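Local coordinates for protein Hsc70 cochaperone (SGT) (Aspergillus fumigatus, PDB 3SZ7) that acts as a co-chaperone that binds heat-shock cognate chaperones and directs tail-anchored proteins to the GET pathway for delivery to the endoplasmic reticulum, at residues K13-G18 with P45-N50. Numbering follows the deposited sequence.
Sequences KLKSEG and PIYLSN
Lys15 lays the aliphatic part of its side chain against the ring of Tyr47 and the amide of Asn50, a small worked example of how consecutive tetratricopeptide (TPR) repeats stack, in the TPR domain through which this co-chaperone binds HSC family members. In the TPR fold each repeat is a pair of antiparallel helices, and the first helices of successive repeats run side by side. Here segment 13-18, on helix 9-23, falls in the predicted first repeat, and segment 45-50, on helix 45-57, in the predicted second; the short segments run at 21° to each other with axes 11.1 Å apart. Such wide spacing is bridged by side chains. Lys15 CB approaches Tyr47 CE1 obliquely, at 3.7 Å, and the two side chains cross at about a right angle. With CG anti to the backbone N (chi1 177°) and the chain bent at chi2 and chi3, the lysine carries its methylene groups past the tyrosine while its end turns away from helix 45-57. Ile46 joins only marginally, its CG2 4.4 Å from Lys15 CD. Beyond the ring, Tyr47 OH is hydrogen-bonded to Asp12 and Ser11, so the tyrosine fastens to helix 9-23 through its polar end as well, while Ala37 and Leu38 of helix 27-40 also pack against its side chain. Asn50, which touches Tyr34 of that same helix, completes the contact one turn further along: its ND2 rests 3.7 Å from Lys15 CG.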
loop_
_atom_site.group_PDB
_atom_site.type_symbol
_atom_site.label_atom_id
_atom_site.label_comp_id
_atom_site.label_asym_id
_atom_site.label_seq_id
_atom_site.Cartn_x
_atom_site.Cartn_y
_atom_site.Cartn_z
ATOM N N LYS A 13 -17.256 -16.048 -6.095
ATOM C CA LYS A 13 -17.745 -16.555 -4.819
ATOM C C LYS A 13 -16.575 -16.633 -3.848
ATOM O O LYS A 13 -16.666 -16.187 -2.705
ATOM C CB LYS A 13 -18.396 -17.934 -4.972
ATOM C CG LYS A 13 -19.064 -18.428 -3.699
ATOM C CD LYS A 13 -19.242 -19.938 -3.707
ATOM C CE LYS A 13 -17.894 -20.645 -3.703
ATOM N NZ LYS A 13 -18.033 -22.121 -3.569
ATOM N N LEU A 14 -15.469 -17.198 -4.320
ATOM C CA LEU A 14 -14.264 -17.307 -3.511
ATOM C C LEU A 14 -13.775 -15.935 -3.050
ATOM O O LEU A 14 -13.323 -15.785 -1.914
ATOM C CB LEU A 14 -13.167 -18.041 -4.284
ATOM C CG LEU A 14 -13.461 -19.517 -4.564
ATOM C CD1 LEU A 14 -12.514 -20.071 -5.622
ATOM C CD2 LEU A 14 -13.380 -20.329 -3.279
ATOM N N LYS A 15 -13.875 -14.938 -3.926
ATOM C CA LYS A 15 -13.482 -13.573 -3.567
ATOM C C LYS A 15 -14.365 -13.039 -2.443
ATOM O O LYS A 15 -13.877 -12.441 -1.484
ATOM C CB LYS A 15 -13.576 -12.640 -4.776
ATOM C CG LYS A 15 -13.258 -11.182 -4.454
ATOM C CD LYS A 15 -14.152 -10.230 -5.223
ATOM C CE LYS A 15 -15.602 -10.396 -4.811
ATOM N NZ LYS A 15 -16.509 -9.474 -5.547
ATOM N N SER A 16 -15.670 -13.254 -2.573
ATOM C CA SER A 16 -16.618 -12.825 -1.549
ATOM C C SER A 16 -16.360 -13.528 -0.222
ATOM O O SER A 16 -16.470 -12.920 0.841
ATOM C CB SER A 16 -18.059 -13.069 -2.013
ATOM O OG SER A 16 -18.384 -12.221 -3.102
ATOM N N GLU A 17 -16.023 -14.810 -0.286
ATOM C CA GLU A 17 -15.694 -15.567 0.915
ATOM C C GLU A 17 -14.390 -15.052 1.513
ATOM O O GLU A 17 -14.216 -15.041 2.733
ATOM C CB GLU A 17 -15.599 -17.058 0.595
ATOM C CG GLU A 17 -16.934 -17.669 0.183
ATOM C CD GLU A 17 -16.827 -19.129 -0.210
ATOM O OE1 GLU A 17 -15.695 -19.654 -0.275
ATOM O OE2 GLU A 17 -17.881 -19.754 -0.453
ATOM N N GLY A 18 -13.480 -14.621 0.645
ATOM C CA GLY A 18 -12.254 -13.976 1.081
ATOM C C GLY A 18 -12.533 -12.649 1.765
ATOM O O GLY A 18 -11.923 -12.326 2.787
ATOM N N PRO A 45 -6.593 -8.232 -11.299
ATOM C CA PRO A 45 -6.202 -7.089 -10.460
ATOM C C PRO A 45 -7.088 -6.902 -9.230
ATOM O O PRO A 45 -6.593 -6.444 -8.204
ATOM C CB PRO A 45 -6.333 -5.894 -11.405
ATOM C CG PRO A 45 -7.274 -6.349 -12.477
ATOM C CD PRO A 45 -7.012 -7.813 -12.648
ATOM N N ILE A 46 -8.368 -7.247 -9.323
ATOM C CA ILE A 46 -9.240 -7.145 -8.157
ATOM C C ILE A 46 -8.844 -8.171 -7.109
ATOM O O ILE A 46 -8.680 -7.835 -5.939
ATOM C CB ILE A 46 -10.728 -7.317 -8.521
ATOM C CG1 ILE A 46 -11.185 -6.153 -9.401
ATOM C CG2 ILE A 46 -11.570 -7.377 -7.259
ATOM C CD1 ILE A 46 -12.634 -6.251 -9.831
ATOM N N TYR A 47 -8.680 -9.422 -7.534
ATOM C CA TYR A 47 -8.283 -10.487 -6.618
ATOM C C TYR A 47 -6.886 -10.230 -6.066
ATOM O O TYR A 47 -6.620 -10.481 -4.889
ATOM C CB TYR A 47 -8.319 -11.851 -7.306
ATOM C CG TYR A 47 -9.650 -12.228 -7.914
ATOM C CD1 TYR A 47 -10.822 -11.577 -7.544
ATOM C CD2 TYR A 47 -9.733 -13.243 -8.858
ATOM C CE1 TYR A 47 -12.043 -11.930 -8.107
ATOM C CE2 TYR A 47 -10.939 -13.602 -9.417
ATOM C CZ TYR A 47 -12.088 -12.943 -9.042
ATOM O OH TYR A 47 -13.287 -13.307 -9.611
ATOM N N LEU A 48 -5.991 -9.733 -6.915
ATOM C CA LEU A 48 -4.639 -9.395 -6.467
ATOM C C LEU A 48 -4.639 -8.304 -5.409
ATOM O O LEU A 48 -3.927 -8.400 -4.404
ATOM C CB LEU A 48 -3.756 -8.966 -7.640
ATOM C CG LEU A 48 -3.234 -10.085 -8.540
ATOM C CD1 LEU A 48 -2.548 -9.490 -9.753
ATOM C CD2 LEU A 48 -2.281 -10.971 -7.753
ATOM N N SER A 49 -5.425 -7.258 -5.635
ATOM C CA SER A 49 -5.424 -6.128 -4.714
ATOM C C SER A 49 -6.083 -6.506 -3.397
ATOM O O SER A 49 -5.695 -6.011 -2.342
ATOM C CB SER A 49 -6.091 -4.908 -5.337
ATOM O OG SER A 49 -5.391 -4.521 -6.509
ATOM N N ASN A 50 -7.065 -7.400 -3.459
ATOM C CA ASN A 50 -7.642 -7.955 -2.241
ATOM C C ASN A 50 -6.649 -8.808 -1.453
ATOM O O ASN A 50 -6.547 -8.674 -0.241
ATOM C CB ASN A 50 -8.927 -8.737 -2.538
ATOM C CG ASN A 50 -10.122 -7.830 -2.770
ATOM O OD1 ASN A 50 -10.006 -6.604 -2.725
ATOM N ND2 ASN A 50 -11.276 -8.428 -3.033
#